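PDB 3OP7: aminotransferase class I and II from Streptococcus suis 89/1591, which probably transfers amino groups between amino acids and 2-oxo acids, using a pyridoxal 5'-phosphate cofactor held as a Schiff base on a lysine. Local coordinates for residues A[84-89]-A[258-263]; A[70-75]-A[231-236]; A[36-41]-A[47-52]; A[30-35]-A[274-279]; A[91-96]-A[215-220]. One frame throughout, in Å; residues are numbered along the deposited sequence. Where two conformers were deposited one is given.

Contact 1: residues A[84-89]-A[258-263]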
# COMPACT_ATOMS: atom_id res chain seq x y z
N ILE A 84 4.89 -17.45 1.16
CA ILE A 84 4.33 -16.42 0.26
C ILE A 84 3.46 -15.48 1.03
O ILE A 84 2.55 -15.94 1.74
CB ILE A 84 3.48 -17.06 -0.87
CG1 ILE A 84 4.29 -18.13 -1.63
CG2 ILE A 84 2.96 -15.99 -1.85
CD1 ILE A 84 5.68 -17.64 -2.28
N LEU A 85 3.71 -14.18 0.88
CA LEU A 85 2.84 -13.15 1.40
C LEU A 85 2.35 -12.26 0.26
O LEU A 85 3.13 -11.65 -0.45
CB LEU A 85 3.52 -12.26 2.45
CG LEU A 85 3.99 -12.93 3.73
CD1 LEU A 85 4.77 -11.92 4.56
CD2 LEU A 85 2.77 -13.49 4.51
N GLN A 86 1.03 -12.14 0.15
CA GLN A 86 0.42 -11.21 -0.80
C GLN A 86 0.64 -9.78 -0.39
O GLN A 86 0.56 -9.43 0.81
CB GLN A 86 -1.09 -11.46 -0.86
CG GLN A 86 -1.80 -10.80 -2.03
CD GLN A 86 -3.20 -11.32 -2.15
OE1 GLN A 86 -4.04 -10.94 -1.37
NE2 GLN A 86 -3.45 -12.21 -3.07
N THR A 87 0.85 -8.92 -1.40
CA THR A 87 1.03 -7.51 -1.19
C THR A 87 0.28 -6.67 -2.23
O THR A 87 -0.21 -7.23 -3.26
CB THR A 87 2.53 -7.18 -1.27
OG1 THR A 87 3.01 -7.56 -2.57
CG2 THR A 87 3.32 -7.88 -0.13
N ASN A 88 0.14 -5.37 -1.96
CA ASN A 88 -0.40 -4.45 -2.97
C ASN A 88 0.64 -4.14 -4.04
O ASN A 88 1.36 -3.13 -3.98
CB ASN A 88 -1.01 -3.18 -2.36
CG ASN A 88 0.00 -2.31 -1.63
OD1 ASN A 88 0.80 -2.83 -0.86
ND2 ASN A 88 -0.04 -0.97 -1.86
N GLY A 89 0.74 -5.03 -5.04
CA GLY A 89 1.78 -4.90 -6.04
C GLY A 89 3.15 -5.28 -5.57
O GLY A 89 3.36 -5.47 -4.34
N PHE A 258 -11.55 -8.64 -4.30
CA PHE A 258 -11.72 -8.88 -5.74
C PHE A 258 -10.37 -9.05 -6.35
O PHE A 258 -10.16 -9.90 -7.21
CB PHE A 258 -12.45 -7.71 -6.40
CG PHE A 258 -12.38 -7.66 -7.88
CD1 PHE A 258 -11.31 -7.04 -8.50
CD2 PHE A 258 -13.38 -8.23 -8.68
CE1 PHE A 258 -11.25 -6.95 -9.88
CE2 PHE A 258 -13.30 -8.13 -10.09
CZ PHE A 258 -12.24 -7.48 -10.65
N ASP A 259 -9.42 -8.26 -5.87
CA ASP A 259 -8.07 -8.29 -6.45
C ASP A 259 -7.41 -9.69 -6.31
O ASP A 259 -6.84 -10.27 -7.25
CB ASP A 259 -7.22 -7.18 -5.83
CG ASP A 259 -7.81 -5.79 -6.03
OD1 ASP A 259 -8.45 -5.56 -7.07
OD2 ASP A 259 -7.59 -4.93 -5.11
N ASP A 260 -7.50 -10.27 -5.12
CA ASP A 260 -7.06 -11.62 -4.87
C ASP A 260 -7.84 -12.66 -5.71
O ASP A 260 -7.26 -13.64 -6.17
CB ASP A 260 -7.12 -11.94 -3.37
CG ASP A 260 -6.96 -13.44 -3.10
OD1 ASP A 260 -5.83 -13.92 -2.94
OD2 ASP A 260 -8.01 -14.10 -3.02
N LEU A 261 -9.15 -12.49 -5.87
CA LEU A 261 -9.98 -13.40 -6.69
C LEU A 261 -9.48 -13.43 -8.13
O LEU A 261 -9.32 -14.51 -8.73
CB LEU A 261 -11.44 -12.96 -6.67
CG LEU A 261 -12.60 -13.83 -6.21
CD1 LEU A 261 -13.76 -13.57 -7.15
CD2 LEU A 261 -12.30 -15.36 -6.04
N VAL A 262 -9.24 -12.25 -8.70
CA VAL A 262 -8.70 -12.17 -10.06
C VAL A 262 -7.31 -12.77 -10.09
O VAL A 262 -6.98 -13.50 -11.04
CB VAL A 262 -8.67 -10.72 -10.62
CG1 VAL A 262 -7.99 -10.66 -12.00
CG2 VAL A 262 -10.11 -10.14 -10.65
N ALA A 263 -6.52 -12.53 -9.05
CA ALA A 263 -5.14 -13.08 -9.03
C ALA A 263 -5.19 -14.62 -9.05
O ALA A 263 -4.39 -15.23 -9.71
CB ALA A 263 -4.36 -12.59 -7.79
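Gln-86 and Asp-260 both carry CG anti to the backbone N, and Gln-86 stays extended beyond CG, a shape that carries its amide across to the carboxylate. The pair joins strand 84-87, an outermost strand of the large mixed sheet of the fold-type I PLP-enzyme domain, to helix 257-268. With the nearest CA atoms, those of Gln-86 and Asp-260, 8.5 Å apart, side chains alone span the gap. They cross at about a right angle, and the amide and carboxylate planes are turned 62° against each other. Ser-65 also bonds to OD1 and Gln-264 to OD2, so both oxygens of this buried carboxylate have partners, which probably helps to stabilise its charge. Phe-68 of helix 66-73 packs on both Gln-86 and Asp-260. Gln-86 NE2 donates to Asp-260 OD1 over 2.9 Å at an N-H...O angle of 159°, entering on the anti lone pair, while the acceptor lies 16° out of the amide plane.

Contact 2: residues A[70-75]-A[231-236]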
# COMPACT_ATOMS: atom_id res chain seq x y z
N LYS A 70 -0.62 -21.11 -2.98
CA LYS A 70 -0.18 -22.35 -3.66
C LYS A 70 0.28 -22.08 -5.09
O LYS A 70 1.36 -22.54 -5.47
CB LYS A 70 -1.30 -23.37 -3.70
CG LYS A 70 -0.93 -24.74 -4.30
CD LYS A 70 0.13 -25.43 -3.46
CE LYS A 70 0.39 -26.84 -3.93
NZ LYS A 70 1.45 -27.53 -3.12
N SER A 71 -0.52 -21.36 -5.87
CA SER A 71 -0.19 -21.12 -7.29
C SER A 71 1.12 -20.34 -7.41
O SER A 71 1.94 -20.69 -8.24
CB SER A 71 -1.30 -20.36 -8.00
OG SER A 71 -2.49 -21.14 -8.10
N VAL A 72 1.29 -19.31 -6.57
CA VAL A 72 2.56 -18.57 -6.55
C VAL A 72 3.73 -19.49 -6.20
O VAL A 72 4.76 -19.47 -6.89
CB VAL A 72 2.54 -17.37 -5.62
CG1 VAL A 72 3.98 -16.82 -5.43
CG2 VAL A 72 1.60 -16.24 -6.13
N SER A 73 3.60 -20.28 -5.12
CA SER A 73 4.67 -21.22 -4.70
C SER A 73 5.10 -22.14 -5.86
O SER A 73 6.27 -22.44 -6.02
CB SER A 73 4.25 -21.98 -3.43
OG SER A 73 3.34 -23.03 -3.70
N GLN A 74 4.14 -22.52 -6.69
CA GLN A 74 4.36 -23.43 -7.79
C GLN A 74 5.14 -22.80 -8.96
O GLN A 74 5.64 -23.52 -9.84
CB GLN A 74 3.03 -24.00 -8.28
CG GLN A 74 2.41 -25.04 -7.35
CD GLN A 74 1.03 -25.48 -7.81
OE1 GLN A 74 0.21 -24.67 -8.29
NE2 GLN A 74 0.74 -26.76 -7.66
N LEU A 75 5.25 -21.48 -8.97
CA LEU A 75 6.08 -20.78 -9.99
C LEU A 75 7.58 -21.01 -9.75
O LEU A 75 8.38 -20.77 -10.64
CB LEU A 75 5.78 -19.28 -10.02
CG LEU A 75 4.34 -18.84 -10.33
CD1 LEU A 75 4.14 -17.36 -10.08
CD2 LEU A 75 3.96 -19.22 -11.78
N ILE A 231 -1.75 -6.54 -7.16
CA ILE A 231 -1.38 -7.80 -6.50
C ILE A 231 0.06 -8.17 -6.83
O ILE A 231 0.41 -8.41 -7.97
CB ILE A 231 -2.29 -8.98 -6.89
CG1 ILE A 231 -3.74 -8.74 -6.47
CG2 ILE A 231 -1.75 -10.33 -6.37
CD1 ILE A 231 -3.98 -8.89 -4.95
N GLY A 232 0.83 -8.27 -5.76
CA GLY A 232 2.16 -8.78 -5.77
C GLY A 232 2.40 -9.76 -4.64
O GLY A 232 1.44 -10.16 -3.93
N TRP A 233 3.66 -10.17 -4.48
CA TRP A 233 4.01 -10.98 -3.33
C TRP A 233 5.48 -10.85 -2.99
O TRP A 233 6.30 -10.42 -3.80
CB TRP A 233 3.69 -12.45 -3.61
CG TRP A 233 4.40 -13.07 -4.79
CD1 TRP A 233 5.64 -13.68 -4.78
CD2 TRP A 233 3.96 -13.13 -6.16
NE1 TRP A 233 5.95 -14.15 -6.03
CE2 TRP A 233 4.94 -13.83 -6.89
CE3 TRP A 233 2.82 -12.68 -6.85
CZ2 TRP A 233 4.81 -14.07 -8.26
CZ3 TRP A 233 2.70 -12.93 -8.19
CH2 TRP A 233 3.69 -13.61 -8.87
N VAL A 234 5.76 -11.26 -1.76
CA VAL A 234 7.11 -11.61 -1.35
C VAL A 234 7.21 -13.12 -1.14
O VAL A 234 6.29 -13.73 -0.54
CB VAL A 234 7.44 -10.93 -0.00
CG1 VAL A 234 8.89 -11.23 0.41
CG2 VAL A 234 7.14 -9.44 -0.08
N ALA A 235 8.31 -13.70 -1.62
CA ALA A 235 8.67 -15.07 -1.35
C ALA A 235 9.97 -15.02 -0.57
O ALA A 235 10.91 -14.41 -1.01
CB ALA A 235 8.83 -15.89 -2.63
N ALA A 236 10.01 -15.63 0.60
CA ALA A 236 11.23 -15.58 1.42
C ALA A 236 11.33 -16.83 2.28
O ALA A 236 10.39 -17.63 2.34
CB ALA A 236 11.21 -14.34 2.29
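Trp-233 and Val-72 bury the most surface here, and they meet as a CH-pi contact. Val-72 CG1 stands 3.4 Å from the centroid of the five-membered ring of Trp-233, only 12° off the ring normal, which places the methyl squarely over that half of the indole. The second methyl reaches the six-membered half, with Val-72 CG2 3.8 Å from Trp-233 CE3; the two branches thus spread along the ring system. Chi1 of 168° in Val-72 points CG1 away from its own backbone N and onto the pyrrole part. Leu-75 adds a smaller apolar touch, its CD1 lying 3.8 Å from Trp-233 CZ2 and meeting the ring obliquely. The indole nitrogen has its polar partner elsewhere, in a hydrogen bond between Trp-233 NE1 and Tyr-76 OH. The contact lays the C-terminal part of helix 66-73, with the residues that follow, on the large sheet, where strand 232-235 runs antiparallel to both its neighbours, 84-87 and 214-219; Ile-84 touches both Val-72 and Trp-233, and Leu-267 of helix 257-268 packs on Val-72.

Contact 3: residues A[36-41]-A[47-52]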
# COMPACT_ATOMS: atom_id res chain seq x y z
N GLU A 36 -11.14 -10.35 -21.51
CA GLU A 36 -10.04 -11.05 -22.15
C GLU A 36 -9.48 -12.14 -21.23
O GLU A 36 -9.10 -13.22 -21.69
CB GLU A 36 -8.91 -10.10 -22.62
CG GLU A 36 -7.96 -10.76 -23.64
CD GLU A 36 -6.76 -9.93 -24.11
OE1 GLU A 36 -6.66 -8.72 -23.82
OE2 GLU A 36 -5.90 -10.54 -24.80
N LEU A 37 -9.38 -11.85 -19.93
CA LEU A 37 -8.92 -12.87 -18.99
C LEU A 37 -9.87 -14.07 -18.91
O LEU A 37 -9.41 -15.22 -18.91
CB LEU A 37 -8.73 -12.31 -17.59
CG LEU A 37 -8.22 -13.27 -16.51
CD1 LEU A 37 -6.86 -13.93 -16.88
CD2 LEU A 37 -8.16 -12.54 -15.12
N PHE A 38 -11.18 -13.82 -18.91
CA PHE A 38 -12.13 -14.92 -18.94
C PHE A 38 -11.94 -15.74 -20.21
O PHE A 38 -11.95 -16.97 -20.16
CB PHE A 38 -13.56 -14.39 -18.90
CG PHE A 38 -13.97 -13.77 -17.58
CD1 PHE A 38 -13.52 -14.27 -16.38
CD2 PHE A 38 -14.90 -12.74 -17.55
CE1 PHE A 38 -13.95 -13.73 -15.18
CE2 PHE A 38 -15.33 -12.20 -16.35
CZ PHE A 38 -14.86 -12.70 -15.17
N ALA A 39 -11.76 -15.06 -21.34
CA ALA A 39 -11.61 -15.74 -22.63
C ALA A 39 -10.37 -16.62 -22.69
O ALA A 39 -10.45 -17.78 -23.10
CB ALA A 39 -11.62 -14.74 -23.81
N LEU A 40 -9.22 -16.10 -22.29
CA LEU A 40 -8.01 -16.90 -22.39
C LEU A 40 -7.99 -18.03 -21.34
O LEU A 40 -7.35 -19.06 -21.55
CB LEU A 40 -6.75 -16.02 -22.39
CG LEU A 40 -6.42 -15.24 -21.15
CD1 LEU A 40 -5.86 -16.24 -20.13
CD2 LEU A 40 -5.41 -14.09 -21.43
N SER A 41 -8.73 -17.87 -20.25
CA SER A 41 -8.76 -18.87 -19.20
C SER A 41 -9.90 -19.90 -19.39
O SER A 41 -9.95 -20.89 -18.69
CB SER A 41 -8.90 -18.18 -17.85
OG SER A 41 -10.20 -17.63 -17.67
N ASP A 47 -20.33 -17.43 -13.54
CA ASP A 47 -19.91 -18.15 -12.33
C ASP A 47 -18.98 -17.27 -11.50
O ASP A 47 -19.06 -17.27 -10.25
CB ASP A 47 -19.13 -19.44 -12.65
CG ASP A 47 -19.97 -20.52 -13.36
OD1 ASP A 47 -21.21 -20.56 -13.26
OD2 ASP A 47 -19.32 -21.35 -14.03
N PHE A 48 -18.09 -16.54 -12.17
CA PHE A 48 -17.15 -15.69 -11.47
C PHE A 48 -17.93 -14.60 -10.74
O PHE A 48 -17.68 -14.34 -9.58
CB PHE A 48 -16.11 -15.08 -12.41
CG PHE A 48 -15.14 -14.17 -11.73
CD1 PHE A 48 -15.44 -12.82 -11.54
CD2 PHE A 48 -13.89 -14.62 -11.35
CE1 PHE A 48 -14.54 -11.97 -10.95
CE2 PHE A 48 -12.98 -13.78 -10.75
CZ PHE A 48 -13.31 -12.43 -10.54
N TYR A 49 -18.88 -13.98 -11.41
CA TYR A 49 -19.65 -12.89 -10.80
C TYR A 49 -20.55 -13.37 -9.67
O TYR A 49 -20.75 -12.65 -8.71
CB TYR A 49 -20.47 -12.15 -11.83
CG TYR A 49 -19.61 -11.40 -12.84
CD1 TYR A 49 -18.58 -10.57 -12.44
CD2 TYR A 49 -19.85 -11.52 -14.21
CE1 TYR A 49 -17.76 -9.91 -13.38
CE2 TYR A 49 -19.08 -10.86 -15.13
CZ TYR A 49 -18.05 -10.07 -14.74
OH TYR A 49 -17.33 -9.42 -15.69
N LYS A 50 -21.09 -14.58 -9.82
CA LYS A 50 -21.91 -15.16 -8.77
C LYS A 50 -21.08 -15.33 -7.50
O LYS A 50 -21.55 -14.98 -6.43
CB LYS A 50 -22.52 -16.50 -9.21
CG LYS A 50 -23.61 -16.99 -8.26
CD LYS A 50 -24.56 -18.02 -8.94
CE LYS A 50 -25.79 -18.39 -8.09
NZ LYS A 50 -26.84 -19.12 -8.91
N LYS A 51 -19.87 -15.86 -7.63
CA LYS A 51 -19.01 -16.05 -6.48
C LYS A 51 -18.65 -14.68 -5.88
O LYS A 51 -18.80 -14.46 -4.68
CB LYS A 51 -17.75 -16.79 -6.88
CG LYS A 51 -16.74 -17.01 -5.73
CD LYS A 51 -15.76 -18.05 -6.20
CE LYS A 51 -14.56 -18.20 -5.31
NZ LYS A 51 -13.63 -19.12 -6.06
N LEU A 52 -18.22 -13.76 -6.73
CA LEU A 52 -17.83 -12.43 -6.29
C LEU A 52 -18.96 -11.73 -5.55
O LEU A 52 -18.72 -11.16 -4.49
CB LEU A 52 -17.41 -11.57 -7.47
CG LEU A 52 -17.19 -10.09 -7.14
CD1 LEU A 52 -15.99 -9.92 -6.22
CD2 LEU A 52 -17.05 -9.24 -8.46
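Phe-38 meets Phe-48 and Tyr-49 in an aromatic cluster that joins two successive helices, 34-41 and 45-53. Two edge-to-face interactions carry it, and Phe-38 supplies the edge in both. Toward Phe-48 the pair is edge-to-face but tilted: the ring centroids are 5.2 Å apart, the planes stand at 63°, and Phe-38 CE1 lies over the face of Phe-48. Toward Tyr-49 the arrangement is offset, with centroids at 5.7 Å and planes nearly perpendicular at 87°. The close atoms agree with this division. Phe-38 CZ comes within 3.7 Å of Phe-48 CD1, while the neighbouring rim carbon, Phe-38 CE2, is 3.5 Å from Tyr-49 OH. Phe-48 has CG anti to its backbone N and Tyr-49 has CG anti to its carbonyl carbon, a difference that helps these successive rings take up different positions around Phe-38. The Tyr-49 ring also stacks on Tyr-49 of the second subunit. The polar contact is that of the phenol oxygen of Tyr-49, hydrogen-bonded to Gln-53 of the second subunit. Helix 45-53 therefore lies at the dimer interface, with Leu-261 of helix 257-268 packed on Phe-48 and Leu-37 of helix 34-41 resting on Val-262.

Contact 4: residues A[30-35]-A[274-279]. With EDO (1,2-ethanediol), chain I; SO4 (sulfate ion), chain C.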
# COMPACT_ATOMS: atom_id res chain seq x y z
N SER A 30 0.69 -4.50 -22.67
CA SER A 30 -0.74 -4.21 -22.91
C SER A 30 -1.66 -4.94 -21.95
O SER A 30 -1.77 -6.16 -21.98
CB SER A 30 -1.16 -4.58 -24.32
OG SER A 30 -0.40 -3.84 -25.27
N SER A 31 -2.32 -4.17 -21.09
CA SER A 31 -3.13 -4.72 -20.01
C SER A 31 -4.32 -5.55 -20.49
O SER A 31 -4.85 -5.34 -21.60
CB SER A 31 -3.67 -3.57 -19.16
OG SER A 31 -4.63 -2.84 -19.90
N LEU A 32 -4.73 -6.48 -19.66
CA LEU A 32 -5.91 -7.31 -19.89
C LEU A 32 -7.15 -6.62 -19.38
O LEU A 32 -7.11 -5.92 -18.35
CB LEU A 32 -5.74 -8.65 -19.16
CG LEU A 32 -4.79 -9.67 -19.83
CD1 LEU A 32 -4.40 -10.78 -18.78
CD2 LEU A 32 -5.45 -10.24 -21.04
N THR A 33 -8.25 -6.87 -20.05
CA THR A 33 -9.56 -6.67 -19.43
C THR A 33 -10.04 -7.98 -18.78
O THR A 33 -9.55 -9.06 -19.11
CB THR A 33 -10.62 -6.27 -20.43
OG1 THR A 33 -10.80 -7.35 -21.37
CG2 THR A 33 -10.25 -4.94 -21.18
N LEU A 34 -11.02 -7.90 -17.89
CA LEU A 34 -11.60 -9.10 -17.31
C LEU A 34 -12.16 -9.99 -18.41
O LEU A 34 -11.96 -11.20 -18.40
CB LEU A 34 -12.69 -8.71 -16.28
CG LEU A 34 -12.93 -9.67 -15.13
CD1 LEU A 34 -11.60 -10.09 -14.48
CD2 LEU A 34 -13.90 -9.00 -14.13
N GLU A 35 -12.83 -9.38 -19.38
CA GLU A 35 -13.37 -10.10 -20.55
C GLU A 35 -12.29 -10.96 -21.23
O GLU A 35 -12.51 -12.12 -21.51
CB GLU A 35 -13.91 -9.10 -21.57
CG GLU A 35 -14.23 -9.67 -22.96
CD GLU A 35 -15.70 -9.87 -23.22
OE1 GLU A 35 -16.53 -9.10 -22.68
OE2 GLU A 35 -16.00 -10.80 -24.01
N LEU A 274 1.30 -15.98 -20.33
CA LEU A 274 2.66 -15.93 -20.83
C LEU A 274 2.69 -16.08 -22.34
O LEU A 274 3.46 -15.41 -23.04
CB LEU A 274 3.53 -17.01 -20.18
CG LEU A 274 3.84 -16.78 -18.69
CD1 LEU A 274 4.68 -17.93 -18.14
CD2 LEU A 274 4.54 -15.45 -18.39
N GLU A 275 1.84 -16.95 -22.86
CA GLU A 275 1.82 -17.20 -24.30
C GLU A 275 1.33 -15.97 -25.07
O GLU A 275 1.93 -15.60 -26.08
CB GLU A 275 1.03 -18.47 -24.58
CG GLU A 275 1.94 -19.71 -24.57
CD GLU A 275 2.92 -19.72 -25.76
OE1 GLU A 275 2.46 -19.65 -26.92
OE2 GLU A 275 4.15 -19.76 -25.53
N ARG A 276 0.28 -15.33 -24.55
CA ARG A 276 -0.22 -14.06 -25.08
C ARG A 276 0.91 -13.03 -25.09
O ARG A 276 1.13 -12.37 -26.09
CB ARG A 276 -1.37 -13.52 -24.23
CG ARG A 276 -1.90 -12.14 -24.64
CD ARG A 276 -2.64 -11.53 -23.49
NE ARG A 276 -3.25 -10.22 -23.76
CZ ARG A 276 -2.80 -9.06 -23.29
NH1 ARG A 276 -1.69 -9.00 -22.56
NH2 ARG A 276 -3.47 -7.95 -23.54
N ASN A 277 1.57 -12.88 -23.95
CA ASN A 277 2.56 -11.84 -23.77
C ASN A 277 3.86 -12.07 -24.49
O ASN A 277 4.50 -11.09 -24.90
CB ASN A 277 2.73 -11.53 -22.27
CG ASN A 277 1.56 -10.77 -21.77
OD1 ASN A 277 0.66 -10.51 -22.56
ND2 ASN A 277 1.53 -10.39 -20.47
N ARG A 278 4.23 -13.34 -24.70
CA ARG A 278 5.38 -13.68 -25.56
C ARG A 278 5.21 -13.13 -26.98
O ARG A 278 6.13 -12.56 -27.55
CB ARG A 278 5.64 -15.19 -25.63
CG ARG A 278 6.76 -15.56 -26.66
CD ARG A 278 7.20 -17.04 -26.60
NE ARG A 278 7.80 -17.38 -25.31
CZ ARG A 278 9.05 -17.06 -24.95
NH1 ARG A 278 9.87 -16.41 -25.79
NH2 ARG A 278 9.49 -17.40 -23.75
N HIS A 279 4.03 -13.31 -27.57
CA HIS A 279 3.77 -12.79 -28.90
C HIS A 279 3.91 -11.27 -28.97
O HIS A 279 4.52 -10.72 -29.90
CB HIS A 279 2.37 -13.20 -29.38
CG HIS A 279 2.22 -14.67 -29.65
ND1 HIS A 279 2.93 -15.33 -30.64
CD2 HIS A 279 1.39 -15.60 -29.11
CE1 HIS A 279 2.57 -16.60 -30.67
NE2 HIS A 279 1.62 -16.79 -29.76
C1 EDO I . 7.06 -18.56 -21.58
O1 EDO I . 8.06 -19.35 -20.94
C2 EDO I . 6.34 -19.41 -22.62
O2 EDO I . 5.43 -18.60 -23.37
S SO4 C . -2.62 -0.43 -21.59
O1 SO4 C . -2.78 -0.83 -22.98
O2 SO4 C . -1.65 -1.26 -20.86
O3 SO4 C . -2.34 0.95 -21.31
O4 SO4 C . -3.96 -0.64 -21.14
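The guanidinium of Arg-276 has Leu-32 CD2 over one face and Ser-30 O at its edge. The methyl sits 3.5 Å above the plane, offset toward the rim, and its nearest atom is Arg-276 NE. At the edge, both terminal nitrogens close on a single acceptor: Arg-276 NH1 and NH2 each lie 2.9 Å from Ser-30 O, which is only 3° out of the guanidinium plane. From the carbonyl's side the two donors differ, because NH1 arrives nearly along the C=O axis (168°) whereas NH2 stands 47° above the carbonyl plane. The Arg-276 chain is extended from CG to NE, which takes the charged end from helix 270-294 across to the loop before helix 34-41. That loop ends at Thr-33, the N-cap residue, whose OG1 caps Glu-36 N. Two further bonds fix the rotation of the guanidinium: Arg-276 NH1 donates to Asn-277 OD1 at 2.8 Å, and NE forms a salt bridge with Glu-36. On the other side of the loop, a sulfate, probably from the crystallisation liquor, accepts from Ser-31 N over 3.0 Å through its O2; a bond from Ser-31 OG to its O4 belongs to one of two conformers and is doubtful. The same ion is hydrogen-bonded to Asn-58 of the second subunit, and Lys-56 of that subunit packs on Ser-31.

Contact 5: residues A[91-96]-A[215-220]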
# COMPACT_ATOMS: atom_id res chain seq x y z
N THR A 91 5.20 -3.01 -5.57
CA THR A 91 5.41 -1.78 -4.80
C THR A 91 5.34 -2.08 -3.31
O THR A 91 6.25 -1.76 -2.53
CB THR A 91 4.44 -0.66 -5.22
OG1 THR A 91 4.60 -0.34 -6.63
CG2 THR A 91 4.73 0.60 -4.44
N GLY A 92 4.21 -2.68 -2.92
CA GLY A 92 3.99 -2.98 -1.52
C GLY A 92 4.94 -4.02 -1.00
O GLY A 92 5.31 -3.96 0.21
N ALA A 93 5.37 -4.95 -1.86
CA ALA A 93 6.28 -5.99 -1.45
C ALA A 93 7.70 -5.43 -1.16
O ALA A 93 8.28 -5.69 -0.10
CB ALA A 93 6.38 -7.11 -2.43
N ASN A 94 8.22 -4.63 -2.08
CA ASN A 94 9.52 -3.98 -1.82
C ASN A 94 9.49 -3.16 -0.55
O ASN A 94 10.44 -3.23 0.25
CB ASN A 94 10.00 -3.08 -3.00
CG ASN A 94 10.45 -3.84 -4.21
OD1 ASN A 94 11.04 -4.94 -4.13
ND2 ASN A 94 10.34 -3.18 -5.37
N LEU A 95 8.44 -2.35 -0.37
CA LEU A 95 8.32 -1.52 0.81
C LEU A 95 8.24 -2.38 2.05
O LEU A 95 8.88 -2.08 3.07
CB LEU A 95 7.07 -0.65 0.72
CG LEU A 95 6.83 0.23 1.97
CD1 LEU A 95 8.02 1.12 2.28
CD2 LEU A 95 5.54 1.00 1.79
N LEU A 96 7.41 -3.41 2.03
CA LEU A 96 7.27 -4.28 3.22
C LEU A 96 8.62 -4.90 3.61
O LEU A 96 8.97 -4.94 4.80
CB LEU A 96 6.29 -5.38 2.94
CG LEU A 96 6.06 -6.42 4.06
CD1 LEU A 96 5.57 -5.73 5.36
CD2 LEU A 96 5.09 -7.52 3.56
N ILE A 215 15.29 -13.00 -1.16
CA ILE A 215 13.93 -12.48 -0.88
C ILE A 215 13.43 -12.03 -2.27
O ILE A 215 14.00 -11.10 -2.87
CB ILE A 215 13.92 -11.30 0.10
CG1 ILE A 215 14.52 -11.70 1.45
CG2 ILE A 215 12.47 -10.72 0.26
CD1 ILE A 215 14.75 -10.52 2.38
N ALA A 216 12.47 -12.78 -2.82
CA ALA A 216 11.91 -12.53 -4.14
C ALA A 216 10.67 -11.67 -4.06
O ALA A 216 9.79 -11.96 -3.25
CB ALA A 216 11.57 -13.85 -4.83
N VAL A 217 10.66 -10.60 -4.86
CA VAL A 217 9.51 -9.73 -4.96
C VAL A 217 9.01 -9.88 -6.39
O VAL A 217 9.78 -9.90 -7.37
CB VAL A 217 9.86 -8.26 -4.60
CG1 VAL A 217 8.85 -7.26 -5.22
CG2 VAL A 217 9.92 -8.09 -3.07
N ASN A 218 7.70 -10.03 -6.53
CA ASN A 218 7.14 -10.16 -7.86
C ASN A 218 5.69 -9.65 -7.86
O ASN A 218 5.16 -9.23 -6.83
CB ASN A 218 7.24 -11.60 -8.35
CG ASN A 218 7.42 -11.72 -9.91
OD1 ASN A 218 6.82 -10.96 -10.67
ND2 ASN A 218 8.28 -12.68 -10.37
N SER A 219 5.08 -9.65 -9.04
CA SER A 219 3.67 -9.24 -9.13
C SER A 219 3.03 -9.62 -10.45
O SER A 219 3.69 -10.11 -11.35
CB SER A 219 3.51 -7.78 -8.89
OG SER A 219 3.73 -7.00 -10.01
N LEU A 220 1.74 -9.36 -10.54
CA LEU A 220 0.98 -9.66 -11.74
C LEU A 220 0.95 -8.46 -12.69
O LEU A 220 0.29 -8.53 -13.72
CB LEU A 220 -0.42 -10.12 -11.43
CG LEU A 220 -0.50 -11.42 -10.58
CD1 LEU A 220 -1.95 -11.81 -10.22
CD2 LEU A 220 0.21 -12.60 -11.26
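Helix 89-101, which carries part of the cofactor phosphate site, packs here on strand 214-219 of the large sheet. Both methyls of Val-217 bear on the helix: Ala-93 CB lies 3.7 Å from Val-217 CG1 and equally far from CG2. The nearest CA atoms, those of Ala-93 and Val-217, are just 6.1 Å apart, an approach consistent with a single methyl as the helix side chain between them. Asn-94 comes in at a slant, its OD1 3.4 Å from Val-217 CG1. In this fold-type I aminotransferase arrangement the same two elements meet the cofactor, since Thr-91 and Ser-219 both hydrogen-bond to phosphate oxygens of the lysine-bound PLP at position 222. The amide of Asn-94 is oriented through its nitrogen, which donates to Gln-117 and Asp-193. Its oxygen is buried against the valine methyls and has no hydrogen-bond partner in the model. Within the strand, Ser-219 N donates to Asn-218 OD1 over 2.7 Å, in the carbonyl plane and on a lone pair.

Overall arrangement
Contacts 1, 2 and 5 converge on the large mixed sheet, whose strands 84-87, 232-235 and 214-219 lie side by side; their centres are 10 to 11 Å apart. Helix 66-73, helix 257-268 and helix 89-101 pack against this end of the sheet. Contacts 3 and 4 share helix 34-41, have centres about 15 Å apart and are linked by the Glu-36 to Arg-276 salt bridge. Contact 1 touches all the others, bridging the two groups through helix 257-268. Along the chain, contact 4 closes a loop enclosing the rest, in which contact 3 precedes contacts 1 and 2, whose segments alternate around contact 5. The N-terminal segment is thus tied to the PLP-binding domain beside the dimer interface.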